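Local coordinates for putative methylthioribose-1-phosphate isomerase (Archaeoglobus fulgidus, PDB 1T5O), which probably catalyses the isomerisation of 5-methylthioribose 1-phosphate to 5-methylthioribulose 1-phosphate, a reaction belonging to methionine biosynthesis, at residues Glu51-Ala55 with Val96-Ala101; Ile58-Arg63 with Lys115-Leu119; Thr188-Asn192 with Glu288-Cys292; Val183-Arg189 with Asp208-Asp214. One frame throughout, in Å; residues are numbered along the deposited sequence.

Contact 1 (Glu51-Ala55 with Val96-Ala101); sequences EAAGA and VGIERA
Gly54 and Gly97 meet in a buried helix-helix crossing, helix 47-61 against helix 92-105 in the helical part of the chain. The short segments Glu51-Ala55 and Val96-Ala101 run in broadly the same direction, crossing at -35°, and their axes approach to 6.7 Å. Such closeness suits glycine, since with no side chain on either residue the backbones themselves can touch, Gly54 C lying 3.8 Å from Gly97 C. Gly97 CA points its hydrogen at Glu51 O (3.3 Å, 154° at the hydrogen), an oxygen that also takes the helical bond from Ala55 N. Gly97 and Ala101, four residues apart, form a small-xxx-small pattern, well known where helices pack tightly and make CA-H...O contacts. Ala101 CB meets Ala55 CB at 3.9 Å, and helix 111-141 covers Ala55 with Ala122 and Leu125. Ile98 starts away from the partner helix, but its CD1 swings back over Gly54, 3.3 Å from Gly54 CA, while Ala81 and Leu84 of helix 70-85 pack against it. Glu51, CG anti to the backbone N (chi1 -173°), stretches across Gly97 to more exposed partners, OE2 lying 3.3 Å from Val96 CG1 and making a long salt bridge of 3.9 Å to Arg100 NH2.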
loop_
_atom_site.group_PDB
_atom_site.type_symbol
_atom_site.label_atom_id
_atom_site.label_comp_id
_atom_site.label_asym_id
_atom_site.label_seq_id
_atom_site.Cartn_x
_atom_site.Cartn_y
_atom_site.Cartn_z
ATOM N N GLU A 51 5.311 27.791 -3.606
ATOM C CA GLU A 51 5.085 29.216 -3.471
ATOM C C GLU A 51 6.419 29.895 -3.733
ATOM O O GLU A 51 6.496 30.880 -4.465
ATOM C CB GLU A 51 4.604 29.588 -2.065
ATOM C CG GLU A 51 4.217 31.061 -1.978
ATOM C CD GLU A 51 4.084 31.548 -0.559
ATOM O OE1 GLU A 51 4.415 30.778 0.358
ATOM O OE2 GLU A 51 3.666 32.705 -0.354
ATOM N N ALA A 52 7.468 29.353 -3.119
ATOM C CA ALA A 52 8.805 29.892 -3.293
ATOM C C ALA A 52 9.230 29.735 -4.760
ATOM O O ALA A 52 9.937 30.591 -5.306
ATOM C CB ALA A 52 9.789 29.169 -2.345
ATOM N N ALA A 53 8.795 28.652 -5.404
ATOM C CA ALA A 53 9.127 28.444 -6.813
ATOM C C ALA A 53 8.481 29.552 -7.655
ATOM O O ALA A 53 9.111 30.117 -8.558
ATOM C CB ALA A 53 8.633 27.077 -7.288
ATOM N N GLY A 54 7.217 29.852 -7.358
ATOM C CA GLY A 54 6.515 30.901 -8.072
ATOM C C GLY A 54 7.222 32.244 -7.950
ATOM O O GLY A 54 7.413 32.936 -8.949
ATOM N N ALA A 55 7.610 32.611 -6.728
ATOM C CA ALA A 55 8.297 33.883 -6.474
ATOM C C ALA A 55 9.695 33.938 -7.078
ATOM O O ALA A 55 10.066 34.933 -7.690
ATOM C CB ALA A 55 8.373 34.156 -4.970
ATOM N N VAL A 96 0.066 32.324 -5.425
ATOM C CA VAL A 96 0.414 33.335 -4.441
ATOM C C VAL A 96 1.855 33.815 -4.630
ATOM O O VAL A 96 2.124 35.023 -4.609
ATOM C CB VAL A 96 0.197 32.791 -3.007
ATOM C CG1 VAL A 96 0.978 33.614 -1.975
ATOM C CG2 VAL A 96 -1.284 32.830 -2.688
ATOM N N GLY A 97 2.769 32.863 -4.818
ATOM C CA GLY A 97 4.166 33.205 -5.014
ATOM C C GLY A 97 4.365 34.077 -6.237
ATOM O O GLY A 97 5.047 35.097 -6.176
ATOM N N ILE A 98 3.756 33.667 -7.346
ATOM C CA ILE A 98 3.825 34.407 -8.606
ATOM C C ILE A 98 3.319 35.840 -8.442
ATOM O O ILE A 98 4.045 36.797 -8.721
ATOM C CB ILE A 98 2.949 33.756 -9.699
ATOM C CG1 ILE A 98 3.463 32.351 -10.044
ATOM C CG2 ILE A 98 2.885 34.675 -10.919
ATOM C CD1 ILE A 98 4.865 32.329 -10.539
ATOM N N GLU A 99 2.074 35.981 -7.984
ATOM C CA GLU A 99 1.478 37.302 -7.832
ATOM C C GLU A 99 2.156 38.204 -6.806
ATOM O O GLU A 99 2.208 39.419 -6.985
ATOM C CB GLU A 99 -0.046 37.189 -7.579
ATOM C CG GLU A 99 -0.605 37.397 -6.142
ATOM C CD GLU A 99 -0.481 38.828 -5.567
ATOM O OE1 GLU A 99 -0.805 39.840 -6.248
ATOM O OE2 GLU A 99 -0.075 38.940 -4.395
ATOM N N ARG A 100 2.692 37.632 -5.736
ATOM C CA ARG A 100 3.346 38.476 -4.744
ATOM C C ARG A 100 4.684 39.013 -5.218
ATOM O O ARG A 100 5.051 40.154 -4.918
ATOM C CB ARG A 100 3.516 37.724 -3.436
ATOM C CG ARG A 100 2.248 37.726 -2.619
ATOM C CD ARG A 100 2.575 38.116 -1.201
ATOM N NE ARG A 100 2.513 36.959 -0.337
ATOM C CZ ARG A 100 2.785 36.980 0.961
ATOM N NH1 ARG A 100 3.157 38.110 1.555
ATOM N NH2 ARG A 100 2.654 35.865 1.663
ATOM N N ALA A 101 5.399 38.186 -5.970
ATOM C CA ALA A 101 6.699 38.556 -6.503
ATOM C C ALA A 101 6.516 39.562 -7.639
ATOM O O ALA A 101 7.257 40.539 -7.730
ATOM C CB ALA A 101 7.438 37.301 -6.997
#

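Contact 2 (Ile58-Arg63 with Lys115-Leu119); sequences IALAAR and KELAL
Ala59 and Ala118 interlock at the apolar centre, where Ala118 CB rests 3.7 Å from Ala59 CA and Ala59 CB in turn reaches 3.6 Å from Leu119 CA. Methyl groups this small let the two backbones come close. Ile58 extends the patch by touching Ala118 CB with its CG2 branch. The segments Ile58-Arg63 and Lys115-Leu119 run in broadly opposite directions, joining helix 47-61 to helix 111-141 in a bundle of helices; helix 70-85 packs on Ala61 and Ala62, and helix 92-105 on Ile58 and Ala118. Further out, Lys115 lays its CG 3.5 Å from Ala62 O, a carbonyl oxygen buried with no polar partner in the model. The outer edge belongs to Arg63. Extended from CG to NE, its chain carries the guanidinium between Lys115 CB over one face and Leu119 CB over the opposite face. In the guanidinium plane, Arg63 NH1 donates to Lys115 O at 2.7 Å and to Ala59 O at 3.3 Å, and Arg63 NH2 adds a weak bond of 2.8 Å to Lys115 O. That oxygen also accepts the helical bond from Leu119 N, Arg63 NH1 and Leu119 N arriving from opposite faces of its carbonyl plane. Trp8 packs against both Arg63 and Leu119.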
loop_
_atom_site.group_PDB
_atom_site.type_symbol
_atom_site.label_atom_id
_atom_site.label_comp_id
_atom_site.label_asym_id
_atom_site.label_seq_id
_atom_site.Cartn_x
_atom_site.Cartn_y
_atom_site.Cartn_z
ATOM N N ILE A 58 9.698 34.610 -10.819
ATOM C CA ILE A 58 9.630 36.009 -11.248
ATOM C C ILE A 58 11.013 36.661 -11.154
ATOM O O ILE A 58 11.391 37.438 -12.029
ATOM C CB ILE A 58 8.609 36.808 -10.372
ATOM C CG1 ILE A 58 7.205 36.197 -10.507
ATOM C CG2 ILE A 58 8.629 38.297 -10.732
ATOM C CD1 ILE A 58 6.687 36.033 -11.953
ATOM N N ALA A 59 11.764 36.356 -10.093
ATOM C CA ALA A 59 13.108 36.913 -9.943
ATOM C C ALA A 59 13.958 36.354 -11.082
ATOM O O ALA A 59 14.802 37.043 -11.665
ATOM C CB ALA A 59 13.704 36.521 -8.604
ATOM N N LEU A 60 13.717 35.091 -11.401
ATOM C CA LEU A 60 14.434 34.434 -12.477
ATOM C C LEU A 60 14.061 35.078 -13.814
ATOM O O LEU A 60 14.923 35.493 -14.579
ATOM C CB LEU A 60 14.094 32.937 -12.501
ATOM C CG LEU A 60 14.715 32.075 -13.611
ATOM C CD1 LEU A 60 16.236 32.273 -13.649
ATOM C CD2 LEU A 60 14.374 30.613 -13.369
ATOM N N ALA A 61 12.773 35.160 -14.098
ATOM C CA ALA A 61 12.319 35.744 -15.354
ATOM C C ALA A 61 12.877 37.150 -15.592
ATOM O O ALA A 61 13.108 37.547 -16.741
ATOM C CB ALA A 61 10.808 35.781 -15.384
ATOM N N ALA A 62 13.084 37.901 -14.512
ATOM C CA ALA A 62 13.597 39.264 -14.610
ATOM C C ALA A 62 15.107 39.319 -14.777
ATOM O O ALA A 62 15.665 40.388 -15.032
ATOM C CB ALA A 62 13.188 40.071 -13.372
ATOM N N ARG A 63 15.765 38.176 -14.621
ATOM C CA ARG A 63 17.213 38.109 -14.748
ATOM C C ARG A 63 17.616 37.268 -15.958
ATOM O O ARG A 63 18.738 37.375 -16.453
ATOM C CB ARG A 63 17.827 37.521 -13.469
ATOM C CG ARG A 63 17.728 38.430 -12.246
ATOM C CD ARG A 63 18.152 37.710 -10.968
ATOM N NE ARG A 63 18.372 38.641 -9.862
ATOM C CZ ARG A 63 17.424 39.394 -9.309
ATOM N NH1 ARG A 63 16.170 39.329 -9.749
ATOM N NH2 ARG A 63 17.735 40.230 -8.327
ATOM N N LYS A 115 14.597 44.164 -10.729
ATOM C CA LYS A 115 15.335 42.927 -10.513
ATOM C C LYS A 115 15.520 42.635 -9.018
ATOM O O LYS A 115 15.238 41.522 -8.554
ATOM C CB LYS A 115 16.695 43.004 -11.205
ATOM C CG LYS A 115 16.617 42.902 -12.716
ATOM C CD LYS A 115 17.931 43.263 -13.347
ATOM C CE LYS A 115 19.038 42.330 -12.905
ATOM N NZ LYS A 115 20.399 42.907 -13.190
ATOM N N GLU A 116 15.992 43.633 -8.272
ATOM C CA GLU A 116 16.206 43.488 -6.835
ATOM C C GLU A 116 14.899 43.261 -6.081
ATOM O O GLU A 116 14.827 42.402 -5.205
ATOM C CB GLU A 116 16.919 44.732 -6.260
ATOM C CG GLU A 116 16.617 45.032 -4.760
ATOM C CD GLU A 116 17.091 43.940 -3.774
ATOM O OE1 GLU A 116 17.021 42.724 -4.107
ATOM O OE2 GLU A 116 17.516 44.301 -2.643
ATOM N N LEU A 117 13.870 44.034 -6.407
ATOM C CA LEU A 117 12.600 43.882 -5.714
ATOM C C LEU A 117 11.983 42.501 -5.922
ATOM O O LEU A 117 11.364 41.952 -5.001
ATOM C CB LEU A 117 11.604 44.954 -6.156
ATOM C CG LEU A 117 11.913 46.366 -5.671
ATOM C CD1 LEU A 117 10.798 47.308 -6.091
ATOM C CD2 LEU A 117 12.092 46.352 -4.164
ATOM N N ALA A 118 12.135 41.953 -7.129
ATOM C CA ALA A 118 11.586 40.634 -7.417
ATOM C C ALA A 118 12.266 39.631 -6.503
ATOM O O ALA A 118 11.592 38.930 -5.747
ATOM C CB ALA A 118 11.819 40.250 -8.888
ATOM N N LEU A 119 13.596 39.590 -6.559
ATOM C CA LEU A 119 14.388 38.670 -5.748
ATOM C C LEU A 119 14.166 38.843 -4.252
ATOM O O LEU A 119 14.089 37.861 -3.507
ATOM C CB LEU A 119 15.890 38.834 -6.049
ATOM C CG LEU A 119 16.844 37.944 -5.227
ATOM C CD1 LEU A 119 16.387 36.473 -5.263
ATOM C CD2 LEU A 119 18.274 38.072 -5.774
#

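Contact 3 (Thr188-Asn192 with Glu288-Cys292); sequences TRPLN and ELIFC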
loop_
_atom_site.group_PDB
_atom_site.type_symbol
_atom_site.label_atom_id
_atom_site.label_comp_id
_atom_site.label_asym_id
_atom_site.label_seq_id
_atom_site.Cartn_x
_atom_site.Cartn_y
_atom_site.Cartn_z
ATOM N N THR A 188 3.585 5.019 1.681
ATOM C CA THR A 188 2.652 5.915 0.999
ATOM C C THR A 188 2.464 5.634 -0.504
ATOM O O THR A 188 2.976 6.356 -1.358
ATOM C CB THR A 188 3.063 7.422 1.204
ATOM O OG1 THR A 188 3.293 7.663 2.601
ATOM C CG2 THR A 188 1.940 8.374 0.708
ATOM N N ARG A 189 1.718 4.584 -0.818
ATOM C CA ARG A 189 1.439 4.242 -2.216
ATOM C C ARG A 189 0.483 5.290 -2.824
ATOM O O ARG A 189 -0.168 6.004 -2.092
ATOM C CB ARG A 189 0.826 2.843 -2.277
ATOM C CG ARG A 189 1.842 1.753 -1.912
ATOM C CD ARG A 189 2.835 1.607 -3.020
ATOM N NE ARG A 189 2.175 1.069 -4.212
ATOM C CZ ARG A 189 2.678 1.130 -5.440
ATOM N NH1 ARG A 189 3.854 1.718 -5.659
ATOM N NH2 ARG A 189 2.006 0.599 -6.453
ATOM N N PRO A 190 0.425 5.410 -4.162
ATOM C CA PRO A 190 1.202 4.637 -5.142
ATOM C C PRO A 190 2.504 5.327 -5.599
ATOM O O PRO A 190 3.237 4.763 -6.409
ATOM C CB PRO A 190 0.220 4.482 -6.301
ATOM C CG PRO A 190 -0.405 5.841 -6.334
ATOM C CD PRO A 190 -0.693 6.104 -4.835
ATOM N N LEU A 191 2.793 6.529 -5.094
ATOM C CA LEU A 191 4.003 7.244 -5.503
ATOM C C LEU A 191 5.174 7.115 -4.548
ATOM O O LEU A 191 6.261 7.610 -4.839
ATOM C CB LEU A 191 3.690 8.732 -5.723
ATOM C CG LEU A 191 3.763 9.237 -7.169
ATOM C CD1 LEU A 191 3.252 8.175 -8.133
ATOM C CD2 LEU A 191 2.969 10.541 -7.310
ATOM N N ASN A 192 4.945 6.466 -3.406
ATOM C CA ASN A 192 5.980 6.227 -2.394
ATOM C C ASN A 192 6.732 7.427 -1.839
ATOM O O ASN A 192 7.971 7.384 -1.671
ATOM C CB ASN A 192 7.013 5.231 -2.917
ATOM C CG ASN A 192 6.469 3.831 -2.987
ATOM O OD1 ASN A 192 5.589 3.526 -3.818
ATOM N ND2 ASN A 192 6.961 2.966 -2.104
ATOM N N GLU A 288 0.024 4.660 -12.373
ATOM C CA GLU A 288 0.714 4.635 -11.095
ATOM C C GLU A 288 0.418 3.340 -10.343
ATOM O O GLU A 288 1.127 3.003 -9.397
ATOM C CB GLU A 288 0.302 5.861 -10.242
ATOM C CG GLU A 288 0.726 7.203 -10.847
ATOM C CD GLU A 288 0.311 8.411 -10.003
ATOM O OE1 GLU A 288 -0.460 8.258 -9.018
ATOM O OE2 GLU A 288 0.767 9.526 -10.330
ATOM N N LEU A 289 -0.630 2.621 -10.750
ATOM C CA LEU A 289 -0.979 1.339 -10.111
ATOM C C LEU A 289 -0.647 0.125 -10.989
ATOM O O LEU A 289 -0.699 -1.015 -10.531
ATOM C CB LEU A 289 -2.479 1.263 -9.824
ATOM C CG LEU A 289 -3.138 1.917 -8.600
ATOM C CD1 LEU A 289 -2.815 1.120 -7.367
ATOM C CD2 LEU A 289 -2.687 3.344 -8.466
ATOM N N ILE A 290 -0.320 0.380 -12.251
ATOM C CA ILE A 290 -0.082 -0.683 -13.222
ATOM C C ILE A 290 1.392 -1.051 -13.398
ATOM O O ILE A 290 1.729 -2.191 -13.689
ATOM C CB ILE A 290 -0.746 -0.278 -14.595
ATOM C CG1 ILE A 290 -2.274 -0.236 -14.404
ATOM C CG2 ILE A 290 -0.398 -1.288 -15.712
ATOM C CD1 ILE A 290 -3.064 0.286 -15.599
ATOM N N PHE A 291 2.261 -0.075 -13.195
ATOM C CA PHE A 291 3.690 -0.262 -13.325
ATOM C C PHE A 291 4.369 0.253 -12.068
ATOM O O PHE A 291 3.859 1.163 -11.408
ATOM C CB PHE A 291 4.203 0.550 -14.520
ATOM C CG PHE A 291 4.034 -0.132 -15.838
ATOM C CD1 PHE A 291 4.957 -1.084 -16.261
ATOM C CD2 PHE A 291 2.942 0.157 -16.652
ATOM C CE1 PHE A 291 4.792 -1.743 -17.480
ATOM C CE2 PHE A 291 2.764 -0.501 -17.876
ATOM C CZ PHE A 291 3.692 -1.450 -18.286
ATOM N N CYS A 292 5.509 -0.342 -11.734
ATOM C CA CYS A 292 6.304 0.111 -10.594
ATOM C C CYS A 292 7.730 0.067 -11.098
ATOM O O CYS A 292 8.333 -1.005 -11.205
ATOM C CB CYS A 292 6.160 -0.793 -9.385
ATOM S SG CYS A 292 6.547 0.164 -7.914
HETATM O O HOH W 1 3.331 1.528 -8.661
#
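Pro190 presses its ring against Glu288 and Leu289: Pro190 CB lies 3.5 Å from Glu288 O and 3.8 Å from Leu289 CD2, while Pro190 CG sits beside the carboxylate. A cis peptide bond precedes the proline, bending the loop that follows strand 182-186. Next to it Leu191 sets CD1 against the carboxylate carbon, Glu288 CD, at 3.5 Å; glutamate suits this spot because its extended methylene chain packs while OE1 bonds to Asn306 ND2. Arg189 also reaches the other segment, its chain bent at chi2 and chi3 (-72° and -67°) so that the guanidinium folds back beneath its own neighbour, with Pro190 CB over the centre of one face. In the second shell Asn192 OD1 accepts an in-plane bond from Arg189 NH1 at 3.1 Å. No direct polar bond joins Arg189 to Glu288-Cys292; instead a water accepts from Arg189 NH2 at 2.7 Å and donates to Glu288 O and Phe291 O, each at 2.8 Å. Further partners lie across the dimer interface. Arg189 NE forms a salt bridge with Glu187 of the second subunit, and Cys292 SG, 3.8 Å from Arg189 NH1, is disulfide-bonded to Cys292 of that subunit. The ion pair and disulfide tie the subunits together, while the water links segments within one chain; Leu191 places the contact close to Gln193, predicted to bind substrate.

Contact 4 (Val183-Arg189 with Asp208-Asp214); sequences VIACETR and DVTLITD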
loop_
_atom_site.group_PDB
_atom_site.type_symbol
_atom_site.label_atom_id
_atom_site.label_comp_id
_atom_site.label_asym_id
_atom_site.label_seq_id
_atom_site.Cartn_x
_atom_site.Cartn_y
_atom_site.Cartn_z
ATOM N N VAL A 183 10.725 7.636 14.394
ATOM C CA VAL A 183 9.597 7.744 13.472
ATOM C C VAL A 183 9.299 6.448 12.740
ATOM O O VAL A 183 10.218 5.704 12.389
ATOM C CB VAL A 183 9.891 8.839 12.406
ATOM C CG1 VAL A 183 8.804 8.863 11.308
ATOM C CG2 VAL A 183 10.005 10.209 13.101
ATOM N N ILE A 184 8.014 6.164 12.546
ATOM C CA ILE A 184 7.645 5.023 11.739
ATOM C C ILE A 184 6.989 5.685 10.529
ATOM O O ILE A 184 6.010 6.403 10.668
ATOM C CB ILE A 184 6.674 4.096 12.448
ATOM C CG1 ILE A 184 7.419 3.364 13.579
ATOM C CG2 ILE A 184 6.066 3.088 11.425
ATOM C CD1 ILE A 184 6.525 2.476 14.427
ATOM N N ALA A 185 7.519 5.428 9.339
ATOM C CA ALA A 185 6.997 6.045 8.123
ATOM C C ALA A 185 6.304 5.072 7.178
ATOM O O ALA A 185 6.879 4.042 6.813
ATOM C CB ALA A 185 8.142 6.737 7.368
ATOM N N CYS A 186 5.078 5.400 6.776
ATOM C CA CYS A 186 4.343 4.575 5.811
ATOM C C CYS A 186 4.884 4.867 4.422
ATOM O O CYS A 186 5.064 6.036 4.079
ATOM C CB CYS A 186 2.855 4.914 5.870
ATOM S SG CYS A 186 2.177 4.343 7.418
ATOM N N GLU A 187 5.116 3.823 3.616
ATOM C CA GLU A 187 5.704 4.019 2.295
ATOM C C GLU A 187 4.898 4.991 1.454
ATOM O O GLU A 187 5.464 5.711 0.647
ATOM C CB GLU A 187 5.901 2.681 1.559
ATOM C CG GLU A 187 4.643 2.098 0.952
ATOM C CD GLU A 187 4.909 0.813 0.159
ATOM O OE1 GLU A 187 6.001 0.678 -0.448
ATOM O OE2 GLU A 187 4.004 -0.054 0.124
ATOM N N THR A 188 3.585 5.019 1.681
ATOM C CA THR A 188 2.652 5.915 0.999
ATOM C C THR A 188 2.464 5.634 -0.504
ATOM O O THR A 188 2.976 6.356 -1.358
ATOM C CB THR A 188 3.063 7.422 1.204
ATOM O OG1 THR A 188 3.293 7.663 2.601
ATOM C CG2 THR A 188 1.940 8.374 0.708
ATOM N N ARG A 189 1.718 4.584 -0.818
ATOM C CA ARG A 189 1.439 4.242 -2.216
ATOM C C ARG A 189 0.483 5.290 -2.824
ATOM O O ARG A 189 -0.168 6.004 -2.092
ATOM C CB ARG A 189 0.826 2.843 -2.277
ATOM C CG ARG A 189 1.842 1.753 -1.912
ATOM C CD ARG A 189 2.835 1.607 -3.020
ATOM N NE ARG A 189 2.175 1.069 -4.212
ATOM C CZ ARG A 189 2.678 1.130 -5.440
ATOM N NH1 ARG A 189 3.854 1.718 -5.659
ATOM N NH2 ARG A 189 2.006 0.599 -6.453
ATOM N N ASP A 208 15.911 8.580 13.808
ATOM C CA ASP A 208 15.554 7.162 13.630
ATOM C C ASP A 208 14.226 7.031 12.881
ATOM O O ASP A 208 13.254 7.721 13.198
ATOM C CB ASP A 208 15.415 6.444 14.969
ATOM C CG ASP A 208 16.742 6.270 15.688
ATOM O OD1 ASP A 208 16.730 5.834 16.866
ATOM O OD2 ASP A 208 17.798 6.562 15.084
ATOM N N VAL A 209 14.209 6.166 11.882
ATOM C CA VAL A 209 13.006 5.920 11.091
ATOM C C VAL A 209 12.952 4.456 10.648
ATOM O O VAL A 209 13.971 3.856 10.260
ATOM C CB VAL A 209 12.931 6.846 9.829
ATOM C CG1 VAL A 209 14.100 6.538 8.871
ATOM C CG2 VAL A 209 11.552 6.650 9.092
ATOM N N THR A 210 11.755 3.883 10.742
ATOM C CA THR A 210 11.498 2.516 10.309
ATOM C C THR A 210 10.389 2.617 9.245
ATOM O O THR A 210 9.375 3.294 9.448
ATOM C CB THR A 210 11.040 1.631 11.492
ATOM O OG1 THR A 210 12.037 1.682 12.509
ATOM C CG2 THR A 210 10.864 0.175 11.057
ATOM N N LEU A 211 10.613 1.941 8.126
ATOM C CA LEU A 211 9.734 1.934 6.947
ATOM C C LEU A 211 8.788 0.752 7.000
ATOM O O LEU A 211 9.214 -0.378 7.249
ATOM C CB LEU A 211 10.597 1.787 5.689
ATOM C CG LEU A 211 10.275 2.389 4.309
ATOM C CD1 LEU A 211 10.799 1.479 3.253
ATOM C CD2 LEU A 211 8.811 2.651 4.113
ATOM N N ILE A 212 7.504 1.011 6.756
ATOM C CA ILE A 212 6.484 -0.053 6.753
ATOM C C ILE A 212 5.564 0.232 5.608
ATOM O O ILE A 212 5.600 1.328 5.050
ATOM C CB ILE A 212 5.584 -0.050 8.023
ATOM C CG1 ILE A 212 4.841 1.301 8.184
ATOM C CG2 ILE A 212 6.408 -0.327 9.237
ATOM C CD1 ILE A 212 3.773 1.261 9.310
ATOM N N THR A 213 4.762 -0.761 5.234
ATOM C CA THR A 213 3.792 -0.561 4.178
ATOM C C THR A 213 2.629 0.239 4.832
ATOM O O THR A 213 2.517 0.290 6.071
ATOM C CB THR A 213 3.317 -1.950 3.668
ATOM O OG1 THR A 213 2.632 -1.800 2.438
ATOM C CG2 THR A 213 2.412 -2.583 4.643
ATOM N N ASP A 214 1.775 0.863 4.029
ATOM C CA ASP A 214 0.634 1.617 4.586
ATOM C C ASP A 214 -0.324 0.710 5.349
ATOM O O ASP A 214 -0.869 1.085 6.401
ATOM C CB ASP A 214 -0.148 2.334 3.455
ATOM C CG ASP A 214 0.756 3.149 2.568
ATOM O OD1 ASP A 214 1.685 3.765 3.118
ATOM O OD2 ASP A 214 0.536 3.182 1.336
HETATM O O HOH W 2 11.784 3.929 14.046
HETATM O O HOH W 3 1.805 0.619 1.022
#
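Val209 fits its CG2 methyl into the hollow between Val183 and Ala185 on one face of the sheet, 4.2 Å from Val183 CG1 and 3.8 Å from Ala185 CB; alanine's short side chain suits the place by letting the branched neighbour in. On the other face Ile212 does the filling. Ile212 CG1 takes the crowded position between backbone N and carbonyl carbon (chi1 59°), which directs Ile212 CD1 into the notch between Ile184 CG2, at 3.6 Å, and Cys186 SG, at 4.0 Å. Leu211 sets its CD2 against Ala185 O and Glu187 CA. Between the two faces run the parallel strand bonds, Val183 N to Asp208 O, Thr210 N to Val183 O, Ala185 N to Thr210 O, Ile212 N to Ala185 O and Glu187 N to Ile212 O. Where the strands end, Asp214 grips the turn with both oxygens through their syn lone pairs: Asp214 OD1 accepts from Thr188 N at 2.7 Å and Asp214 OD2 from Arg189 N at 2.8 Å. Thr188 OG1 bonds to Cys186 O and to the backbone N of Cys154, a predicted transition-state stabiliser. A water links Glu187 OE2 to Asp214 N, and across the dimer interface Arg189 of the second subunit forms a salt bridge with the Glu187 carboxylate. The strands belong to a beta-alpha-beta crossover of the Rossmann-like sheet: helix 193-204 covers Val183, Val209 and Leu211, strand 149-152 flanks strand 182-186, and a parallel strand of the second subunit continues the sheet beyond Thr210 and Leu211.

Overall arrangement
Contacts 1 and 2 share helix 47-61 and touch each other, Ala101 CB lying 3.6 Å from Ile58 CB, so the same helix meets helix 92-105 and then helix 111-141. Contact 1 is buried and relies on glycine and alanine; contact 2, farther from the chain's centre, is partly buried and adds an arginine edge. Contacts 3 and 4 overlap in Thr188 and Arg189 and both face the second subunit. Contact 4 is a buried piece of sheet, knit by backbone bonds, whereas the partly buried contact 3 relies on side-chain packing and a water. Contacts 1 and 4 lie on opposite sides of the chain's centre, their own centres about 32 Å apart.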